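Local atomic coordinates of EreC (Klebsiella pneumoniae, PDB entry 6XCQ), a protein that probably hydrolyses the macrolactone ring of erythromycin and related macrolide antibiotics, the ester cleavage that underlies esterase-mediated resistance. Residues I173-V176 against I177-I181; D282-M285 against A286-D290; V324-G327 against Q328-E332. The protein carries 1 engineered substitution. All coordinates share one frame; numbering follows the deposited sequence.

Contact 1: I173-V176 against I177-I181; sequences IIKV and IDHLI
The imidazole of His179 meets Lys175 at its rim: the carbonyl O of Lys175 lies near the ring plane, 3.7 Å from His179 CD2, while Lys175 CG comes within 3.9 Å of the same carbon. The two side chains run alongside each other in the same direction. Both have CG anti to the backbone N (chi1 -165° for His179), which turns the ring back against the last turn of helix 164-177.

That turn closes with two main-chain bonds, from Ile177 N to Ile173 O (3.0 Å) and from Asp178 N to Ile174 O (2.8 Å), before Asp178 leaves helical geometry. The carboxylate of Asp178 is turned to a salt bridge with Arg228 on helix 212-231. His179 N is instead joined through a water, 2.9 Å from that nitrogen, to Val176 O.

Isoleucines pack next to this salt bridge. Ile174 CG2 meets Ile181 CG2 at 3.6 Å, the two side chains meeting at a slant, and Ile173 CG2 touches Ile177 CD1 at 3.9 Å, where Leu244 of helix 244-267 also packs.

This is a short helix-helix corner, with the 3-10 segment 179-181 leading into helix 182-191; Ile173 and Ile177 pack toward helix 244-267 and Ile181 toward helix 212-231. The Lys175 ammonium, NZ 4.8 Å from His179 NE2, would if anything slightly disfavour protonation of the ring.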
ATOM      1  N   ILE A 173      -6.211  19.388 -16.619  1.00 24.21           N
ATOM      2  CA  ILE A 173      -6.553  18.544 -17.757  1.00 18.37           C
ATOM      3  C   ILE A 173      -7.874  18.994 -18.367  1.00 16.24           C
ATOM      4  O   ILE A 173      -7.974  19.229 -19.577  1.00 22.66           O
ATOM      5  CB  ILE A 173      -6.598  17.067 -17.327  1.00 14.32           C
ATOM      6  CG1 ILE A 173      -5.195  16.577 -16.944  1.00 18.80           C
ATOM      7  CG2 ILE A 173      -7.210  16.212 -18.421  1.00 15.76           C
ATOM      8  CD1 ILE A 173      -5.209  15.278 -16.128  1.00 17.45           C
ATOM      9  N   ILE A 174      -8.901  19.141 -17.531  1.00 18.66           N
ATOM     10  CA  ILE A 174     -10.229  19.494 -18.020  1.00 18.98           C
ATOM     11  C   ILE A 174     -10.184  20.818 -18.774  1.00 29.64           C
ATOM     12  O   ILE A 174     -10.872  20.995 -19.789  1.00 21.22           O
ATOM     13  CB  ILE A 174     -11.228  19.530 -16.850  1.00 21.70           C
ATOM     14  CG1 ILE A 174     -11.584  18.110 -16.399  1.00 33.54           C
ATOM     15  CG2 ILE A 174     -12.474  20.280 -17.209  1.00 21.22           C
ATOM     16  CD1 ILE A 174     -12.119  17.246 -17.498  1.00 33.08           C
ATOM     17  N   LYS A 175      -9.342  21.750 -18.322  1.00 22.31           N
ATOM     18  CA  LYS A 175      -9.227  23.029 -19.021  1.00 20.68           C
ATOM     19  C   LYS A 175      -8.859  22.827 -20.479  1.00 23.22           C
ATOM     20  O   LYS A 175      -9.312  23.580 -21.354  1.00 24.16           O
ATOM     21  CB  LYS A 175      -8.182  23.928 -18.354  1.00 21.52           C
ATOM     22  CG  LYS A 175      -8.075  25.288 -19.053  1.00 37.99           C
ATOM     23  CD  LYS A 175      -6.721  25.943 -18.881  1.00 36.78           C
ATOM     24  CE  LYS A 175      -6.287  26.676 -20.160  1.00 48.50           C
ATOM     25  NZ  LYS A 175      -7.415  27.325 -20.907  1.00 46.31           N
ATOM     26  N   VAL A 176      -8.055  21.808 -20.765  1.00 25.99           N
ATOM     27  CA  VAL A 176      -7.640  21.557 -22.137  1.00 21.84           C
ATOM     28  C   VAL A 176      -8.704  20.784 -22.897  1.00 23.05           C
ATOM     29  O   VAL A 176      -9.090  21.166 -24.007  1.00 23.70           O
ATOM     30  CB  VAL A 176      -6.290  20.824 -22.160  1.00 19.67           C
ATOM     31  CG1 VAL A 176      -5.895  20.535 -23.580  1.00 22.91           C
ATOM     32  CG2 VAL A 176      -5.222  21.683 -21.468  1.00 26.48           C
ATOM     33  N   ILE A 177      -9.207  19.695 -22.320  1.00 15.15           N
ATOM     34  CA  ILE A 177      -9.948  18.731 -23.127  1.00 19.43           C
ATOM     35  C   ILE A 177     -11.462  18.840 -22.979  1.00 17.66           C
ATOM     36  O   ILE A 177     -12.187  18.261 -23.801  1.00 18.49           O
ATOM     37  CB  ILE A 177      -9.501  17.288 -22.809  1.00 22.24           C
ATOM     38  CG1 ILE A 177     -10.125  16.816 -21.497  1.00 16.25           C
ATOM     39  CG2 ILE A 177      -7.976  17.190 -22.740  1.00 19.76           C
ATOM     40  CD1 ILE A 177      -9.812  15.355 -21.144  1.00 14.09           C
ATOM     41  N   ASP A 178     -11.964  19.502 -21.935  1.00 20.63           N
ATOM     42  CA  ASP A 178     -13.412  19.615 -21.776  1.00 25.02           C
ATOM     43  C   ASP A 178     -13.736  20.846 -20.940  1.00 22.74           C
ATOM     44  O   ASP A 178     -14.254  20.746 -19.820  1.00 22.31           O
ATOM     45  CB  ASP A 178     -13.993  18.327 -21.158  1.00 16.26           C
ATOM     46  CG  ASP A 178     -15.535  18.334 -21.078  1.00 27.50           C
ATOM     47  OD1 ASP A 178     -16.219  18.964 -21.907  1.00 22.98           O
ATOM     48  OD2 ASP A 178     -16.084  17.695 -20.167  1.00 24.36           O
ATOM     49  N   HIS A 179     -13.421  22.023 -21.484  1.00 19.94           N
ATOM     50  CA  HIS A 179     -13.556  23.258 -20.716  1.00 23.42           C
ATOM     51  C   HIS A 179     -14.990  23.528 -20.277  1.00 20.29           C
ATOM     52  O   HIS A 179     -15.193  24.243 -19.289  1.00 26.64           O
ATOM     53  CB  HIS A 179     -13.023  24.447 -21.525  1.00 34.00           C
ATOM     54  CG  HIS A 179     -12.800  25.678 -20.702  1.00 40.32           C
ATOM     55  ND1 HIS A 179     -13.825  26.528 -20.342  1.00 45.36           N
ATOM     56  CD2 HIS A 179     -11.673  26.193 -20.151  1.00 51.07           C
ATOM     57  CE1 HIS A 179     -13.339  27.516 -19.611  1.00 43.33           C
ATOM     58  NE2 HIS A 179     -12.036  27.339 -19.484  1.00 36.32           N
ATOM     59  N   LEU A 180     -15.979  22.939 -20.958  1.00 19.82           N
ATOM     60  CA  LEU A 180     -17.383  23.117 -20.584  1.00 16.96           C
ATOM     61  C   LEU A 180     -17.658  22.722 -19.140  1.00 29.24           C
ATOM     62  O   LEU A 180     -18.590  23.248 -18.524  1.00 26.32           O
ATOM     63  CB  LEU A 180     -18.282  22.291 -21.504  1.00 20.85           C
ATOM     64  CG  LEU A 180     -18.426  22.780 -22.947  1.00 28.93           C
ATOM     65  CD1 LEU A 180     -19.106  21.716 -23.809  1.00 22.54           C
ATOM     66  CD2 LEU A 180     -19.180  24.093 -22.971  1.00 24.29           C
ATOM     67  N   ILE A 181     -16.891  21.786 -18.585  1.00 27.27           N
ATOM     68  CA  ILE A 181     -17.156  21.300 -17.235  1.00 27.49           C
ATOM     69  C   ILE A 181     -16.138  21.839 -16.231  1.00 30.87           C
ATOM     70  O   ILE A 181     -16.131  21.423 -15.066  1.00 32.82           O
ATOM     71  CB  ILE A 181     -17.240  19.757 -17.209  1.00 29.68           C
ATOM     72  CG1 ILE A 181     -18.085  19.273 -16.027  1.00 35.44           C
ATOM     73  CG2 ILE A 181     -15.851  19.101 -17.198  1.00 23.15           C
ATOM     74  CD1 ILE A 181     -19.565  19.271 -16.293  1.00 29.61           C
TER
HETATM   75  O   HOH W   1     -11.741  22.241 -23.873  1.00 21.67           O

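Contact 2: D282-M285 against A286-D290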
ATOM      1  N   ASP A 282      -9.430  -0.832  -0.179  1.00 11.84           N
ATOM      2  CA  ASP A 282      -8.632  -1.925  -0.744  1.00 13.73           C
ATOM      3  C   ASP A 282      -9.119  -2.342  -2.125  1.00 15.77           C
ATOM      4  O   ASP A 282      -8.329  -2.848  -2.931  1.00 13.70           O
ATOM      5  CB  ASP A 282      -8.624  -3.169   0.140  1.00 12.55           C
ATOM      6  CG  ASP A 282      -7.548  -3.123   1.222  1.00 24.80           C
ATOM      7  OD1 ASP A 282      -7.454  -2.102   1.932  1.00 26.29           O
ATOM      8  OD2 ASP A 282      -6.751  -4.081   1.292  1.00 12.84           O
ATOM      9  N   SER A 283     -10.406  -2.183  -2.416  1.00 15.89           N
ATOM     10  CA  SER A 283     -10.836  -2.549  -3.763  1.00 15.10           C
ATOM     11  C   SER A 283     -10.394  -1.503  -4.781  1.00 13.75           C
ATOM     12  O   SER A 283     -10.121  -1.845  -5.930  1.00 14.80           O
ATOM     13  CB  SER A 283     -12.355  -2.756  -3.820  1.00 18.98           C
ATOM     14  OG  SER A 283     -13.072  -1.539  -3.717  1.00 20.50           O
ATOM     15  N   TYR A 284     -10.304  -0.235  -4.371  1.00 14.26           N
ATOM     16  CA  TYR A 284      -9.666   0.769  -5.214  1.00 17.35           C
ATOM     17  C   TYR A 284      -8.246   0.362  -5.582  1.00 19.08           C
ATOM     18  O   TYR A 284      -7.888   0.320  -6.764  1.00 14.26           O
ATOM     19  CB  TYR A 284      -9.661   2.128  -4.513  1.00 17.90           C
ATOM     20  CG  TYR A 284      -8.940   3.167  -5.320  1.00 19.97           C
ATOM     21  CD1 TYR A 284      -9.587   3.826  -6.359  1.00 18.05           C
ATOM     22  CD2 TYR A 284      -7.603   3.473  -5.072  1.00 19.46           C
ATOM     23  CE1 TYR A 284      -8.938   4.775  -7.121  1.00 28.49           C
ATOM     24  CE2 TYR A 284      -6.944   4.425  -5.824  1.00 22.13           C
ATOM     25  CZ  TYR A 284      -7.620   5.073  -6.850  1.00 31.25           C
ATOM     26  OH  TYR A 284      -6.986   6.020  -7.617  1.00 24.15           O
ATOM     27  N   MET A 285      -7.411   0.072  -4.571  1.00 11.90           N
ATOM     28  CA  MET A 285      -6.038  -0.364  -4.827  1.00 15.11           C
ATOM     29  C   MET A 285      -5.977  -1.553  -5.786  1.00 15.39           C
ATOM     30  O   MET A 285      -5.157  -1.569  -6.711  1.00 16.89           O
ATOM     31  CB  MET A 285      -5.347  -0.717  -3.503  1.00 15.98           C
ATOM     32  CG  MET A 285      -5.039   0.524  -2.683  1.00 19.43           C
ATOM     33  SD  MET A 285      -3.911   0.178  -1.336  1.00 35.77           S
ATOM     34  CE  MET A 285      -5.041  -0.718  -0.326  1.00 14.32           C
ATOM     35  N   ALA A 286      -6.825  -2.569  -5.569  1.00 14.71           N
ATOM     36  CA  ALA A 286      -6.839  -3.723  -6.470  1.00 12.41           C
ATOM     37  C   ALA A 286      -7.183  -3.300  -7.892  1.00 12.52           C
ATOM     38  O   ALA A 286      -6.603  -3.812  -8.858  1.00 16.76           O
ATOM     39  CB  ALA A 286      -7.837  -4.779  -5.992  1.00 12.07           C
ATOM     40  N   GLY A 287      -8.129  -2.374  -8.031  1.00 15.60           N
ATOM     41  CA  GLY A 287      -8.471  -1.857  -9.347  1.00 20.27           C
ATOM     42  C   GLY A 287      -7.311  -1.161 -10.036  1.00 17.93           C
ATOM     43  O   GLY A 287      -7.057  -1.384 -11.222  1.00 18.57           O
ATOM     44  N   VAL A 288      -6.591  -0.299  -9.308  1.00 17.11           N
ATOM     45  CA  VAL A 288      -5.470   0.408  -9.934  1.00 18.42           C
ATOM     46  C   VAL A 288      -4.413  -0.585 -10.405  1.00 23.25           C
ATOM     47  O   VAL A 288      -3.901  -0.474 -11.523  1.00 21.98           O
ATOM     48  CB  VAL A 288      -4.880   1.472  -8.983  1.00 11.26           C
ATOM     49  CG1 VAL A 288      -3.576   2.016  -9.531  1.00 24.48           C
ATOM     50  CG2 VAL A 288      -5.858   2.620  -8.763  1.00 19.59           C
ATOM     51  N   VAL A 289      -4.097  -1.599  -9.582  1.00 15.60           N
ATOM     52  CA  VAL A 289      -3.075  -2.582  -9.959  1.00 16.70           C
ATOM     53  C   VAL A 289      -3.528  -3.380 -11.177  1.00 22.87           C
ATOM     54  O   VAL A 289      -2.760  -3.609 -12.121  1.00 17.42           O
ATOM     55  CB  VAL A 289      -2.750  -3.525  -8.782  1.00 12.97           C
ATOM     56  CG1 VAL A 289      -1.850  -4.667  -9.244  1.00 17.59           C
ATOM     57  CG2 VAL A 289      -2.057  -2.766  -7.645  1.00 18.58           C
ATOM     58  N   ASP A 290      -4.779  -3.840 -11.158  1.00 20.47           N
ATOM     59  CA  ASP A 290      -5.279  -4.660 -12.254  1.00 23.97           C
ATOM     60  C   ASP A 290      -5.238  -3.890 -13.570  1.00 20.30           C
ATOM     61  O   ASP A 290      -4.716  -4.381 -14.575  1.00 23.97           O
ATOM     62  CB  ASP A 290      -6.695  -5.136 -11.932  1.00 21.15           C
ATOM     63  CG  ASP A 290      -7.171  -6.230 -12.869  1.00 34.78           C
ATOM     64  OD1 ASP A 290      -6.669  -7.371 -12.778  1.00 41.00           O
ATOM     65  OD2 ASP A 290      -8.061  -5.946 -13.692  1.00 36.40           O
TER
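Tyr284 reaches forward over Val288, one turn further along helix 279-295. From CB its side chain first leads off from the helix, with CG anti to the backbone N (chi1 177°), and the ring then swings back so that its far half lies by the valine. CE2 and CZ come closest, Tyr284 CZ standing 3.6 Å from Val288 CG2, whereas CD2 is more distant at 4.2 Å. At the tip, Tyr284 OH is 3.8 Å from Val288 CG2. Val288 CG2 sits over one face of the Tyr284 ring, 3.9 Å from the centroid and 27° off the normal, a CH-pi contact displaced toward the rim. It gets there because CG2 of Val288 is anti to its own carbonyl carbon and so leans back along the helix.

Beneath this pair run consecutive i to i+4 bonds. Val288 N gives its hydrogen to Tyr284 O at 2.9 Å, and Val289 N bonds to Met285 O at 3.1 Å. Ala286 N and Gly287 N bond to Asp282 O and Ser283 O.

Elsewhere, the Tyr284 ring meets that of Tyr257 on helix 244-267 at about 45°, and a propanediol molecule, probably from the crystallisation liquor, lies by the Tyr284 side chain, nearest atoms about 3 Å apart. On another part of the helix, Met285 and Ala286 pack on Met326.

The amides of 286-289 are spent on helix bonds, and the side chains of Tyr284 and Val288 are linked through dispersion and CH-pi attraction; the valine methyl probably limits how the phenol can tilt toward its own helix.

Contact 3: V324-G327 against Q328-E332; sequences VPMG and QHLAE
The first turn of the short helix 326-330, with Pro325 at its N-cap, is where Val324 and Pro325 meet Gln328 and His329. A proline has no side-chain acceptor for the turn, and the N-H of Met326 is taken up from outside by the carboxylate of Asp282 on helix 279-295. Gln328 N makes only a weak bond to Pro325 O, with an N-H...O angle of 135°. Regular helix bonding follows: Leu330 N donates to Met326 O at 3.1 Å and Ala331 N to Gly327 O at 2.8 Å.

Gln328 is stretched out, CG anti to the backbone N (chi1 -175°), and this carries its amide back along the preceding loop. Gln328 OE1 comes to 3.5 Å from Pro325 CD and lies beside Val324 CG1, the valine and glutamine side chains standing about square to each other. Val324 CG1 also comes 3.5 Å from His329 NE2, oblique to the ring. Pro325 O lies at the edge of the His329 ring, near its plane, 3.4 Å from His329 CD2. A water donates a hydrogen bond to Val324 O (2.7 Å) and makes a short contact with His329 NE2.

On another side of the turn, Met326 CG meets Leu330 CD1 at 4.0 Å.

Chemically the turn is mixed: Leu330 and Met326 pack on Leu303 of strand 301-304, and Met326 also on helix 279-295, while Val324, the carbonyls of Pro325 and Met326 at the ring edge, and Ser283 and Ala286 hem in the imidazole. The nearby carboxylate of Asp282 would also be expected to suit the positive end of the helix dipole.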
ATOM      1  N   VAL A 324     -12.791  -7.347   2.918  1.00 12.04           N
ATOM      2  CA  VAL A 324     -12.182  -7.992   1.763  1.00 15.18           C
ATOM      3  C   VAL A 324     -10.895  -7.232   1.451  1.00 21.56           C
ATOM      4  O   VAL A 324     -10.957  -6.019   1.210  1.00 19.00           O
ATOM      5  CB  VAL A 324     -13.140  -7.978   0.569  1.00 17.27           C
ATOM      6  CG1 VAL A 324     -12.454  -8.529  -0.666  1.00 15.28           C
ATOM      7  CG2 VAL A 324     -14.394  -8.769   0.899  1.00 16.30           C
ATOM      8  N   PRO A 325      -9.733  -7.871   1.503  1.00 17.71           N
ATOM      9  CA  PRO A 325      -8.482  -7.157   1.225  1.00 14.82           C
ATOM     10  C   PRO A 325      -8.223  -7.048  -0.265  1.00 12.31           C
ATOM     11  O   PRO A 325      -8.774  -7.793  -1.073  1.00 15.07           O
ATOM     12  CB  PRO A 325      -7.414  -8.037   1.882  1.00 12.29           C
ATOM     13  CG  PRO A 325      -8.012  -9.414   1.800  1.00 15.78           C
ATOM     14  CD  PRO A 325      -9.499  -9.272   1.890  1.00 14.15           C
ATOM     15  N   MET A 326      -7.330  -6.113  -0.607  1.00 12.91           N
ATOM     16  CA  MET A 326      -6.868  -5.978  -1.986  1.00 17.55           C
ATOM     17  C   MET A 326      -6.434  -7.324  -2.571  1.00 17.14           C
ATOM     18  O   MET A 326      -6.800  -7.675  -3.697  1.00 13.39           O
ATOM     19  CB  MET A 326      -5.718  -4.971  -2.047  1.00 12.87           C
ATOM     20  CG  MET A 326      -5.023  -4.912  -3.406  1.00 16.48           C
ATOM     21  SD  MET A 326      -3.458  -4.003  -3.369  1.00 17.51           S
ATOM     22  CE  MET A 326      -2.440  -5.076  -2.356  1.00 17.67           C
ATOM     23  N   GLY A 327      -5.665  -8.107  -1.807  1.00 14.40           N
ATOM     24  CA  GLY A 327      -5.166  -9.370  -2.336  1.00 15.27           C
ATOM     25  C   GLY A 327      -6.257 -10.351  -2.743  1.00 15.38           C
ATOM     26  O   GLY A 327      -6.061 -11.153  -3.660  1.00 13.78           O
ATOM     27  N   GLN A 328      -7.412 -10.309  -2.074  1.00 14.12           N
ATOM     28  CA  GLN A 328      -8.485 -11.236  -2.420  1.00 16.16           C
ATOM     29  C   GLN A 328      -9.067 -10.895  -3.786  1.00 20.73           C
ATOM     30  O   GLN A 328      -9.441 -11.798  -4.548  1.00 19.72           O
ATOM     31  CB  GLN A 328      -9.580 -11.239  -1.342  1.00 12.05           C
ATOM     32  CG  GLN A 328     -10.704 -12.286  -1.578  1.00 15.56           C
ATOM     33  CD  GLN A 328     -11.655 -12.469  -0.395  1.00 19.08           C
ATOM     34  OE1 GLN A 328     -11.516 -11.819   0.643  1.00 18.44           O
ATOM     35  NE2 GLN A 328     -12.631 -13.371  -0.549  1.00 19.53           N
ATOM     36  N   HIS A 329      -9.131  -9.600  -4.123  1.00 16.41           N
ATOM     37  CA  HIS A 329      -9.505  -9.205  -5.479  1.00 18.24           C
ATOM     38  C   HIS A 329      -8.465  -9.682  -6.485  1.00 21.28           C
ATOM     39  O   HIS A 329      -8.800 -10.299  -7.501  1.00 17.21           O
ATOM     40  CB  HIS A 329      -9.657  -7.678  -5.585  1.00 16.69           C
ATOM     41  CG  HIS A 329     -10.785  -7.099  -4.785  1.00 15.18           C
ATOM     42  ND1 HIS A 329     -12.044  -6.896  -5.307  1.00 12.66           N
ATOM     43  CD2 HIS A 329     -10.833  -6.655  -3.505  1.00 12.82           C
ATOM     44  CE1 HIS A 329     -12.817  -6.347  -4.387  1.00 15.25           C
ATOM     45  NE2 HIS A 329     -12.106  -6.187  -3.284  1.00 12.74           N
ATOM     46  N   LEU A 330      -7.189  -9.393  -6.220  1.00 15.72           N
ATOM     47  CA  LEU A 330      -6.132  -9.761  -7.152  1.00 12.58           C
ATOM     48  C   LEU A 330      -6.020 -11.266  -7.336  1.00 16.31           C
ATOM     49  O   LEU A 330      -5.698 -11.735  -8.436  1.00 22.02           O
ATOM     50  CB  LEU A 330      -4.800  -9.197  -6.669  1.00 13.79           C
ATOM     51  CG  LEU A 330      -4.705  -7.675  -6.668  1.00 18.71           C
ATOM     52  CD1 LEU A 330      -3.325  -7.258  -6.117  1.00 15.96           C
ATOM     53  CD2 LEU A 330      -4.964  -7.123  -8.091  1.00 15.69           C
ATOM     54  N   ALA A 331      -6.267 -12.041  -6.285  1.00 15.44           N
ATOM     55  CA  ALA A 331      -6.273 -13.497  -6.432  1.00 18.41           C
ATOM     56  C   ALA A 331      -7.359 -13.994  -7.377  1.00 28.29           C
ATOM     57  O   ALA A 331      -7.304 -15.159  -7.790  1.00 25.32           O
ATOM     58  CB  ALA A 331      -6.448 -14.177  -5.071  1.00 18.08           C
ATOM     59  N   GLU A 332      -8.339 -13.151  -7.711  1.00 21.76           N
ATOM     60  CA  GLU A 332      -9.414 -13.477  -8.643  1.00 38.91           C
ATOM     61  C   GLU A 332      -8.993 -13.438 -10.105  1.00 28.54           C
ATOM     62  O   GLU A 332      -9.748 -13.929 -10.950  1.00 28.16           O
ATOM     63  CB  GLU A 332     -10.579 -12.501  -8.486  1.00 33.00           C
ATOM     64  CG  GLU A 332     -11.358 -12.606  -7.209  1.00 29.68           C
ATOM     65  CD  GLU A 332     -12.747 -12.028  -7.359  1.00 36.98           C
ATOM     66  OE1 GLU A 332     -13.725 -12.781  -7.167  1.00 52.20           O
ATOM     67  OE2 GLU A 332     -12.865 -10.820  -7.676  1.00 54.86           O
TER
HETATM   68  O   HOH W   2     -11.691  -4.951  -1.186  1.00 17.79           O

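Along the chain the contacts come in series, contact 1 first, then 2, then 3. Contact 1 is remote: its centre lies about 31 Å from that of the chain, about 27 Å from the centre of contact 2 and about 35 Å from that of contact 3, at the corner between helices 164-177 and 182-191. Contacts 2 and 3 are neighbours, centres about 9 Å apart, where helix 326-330 rests on helix 279-295 and on strand 301-304 of the mixed sheet. Asp282, Ser283 and Ala286 meet the 325-329 turn there. Contact 1 thus belongs to the outlying helices, and the other two lie nearer the centre of the chain, beside the sheet.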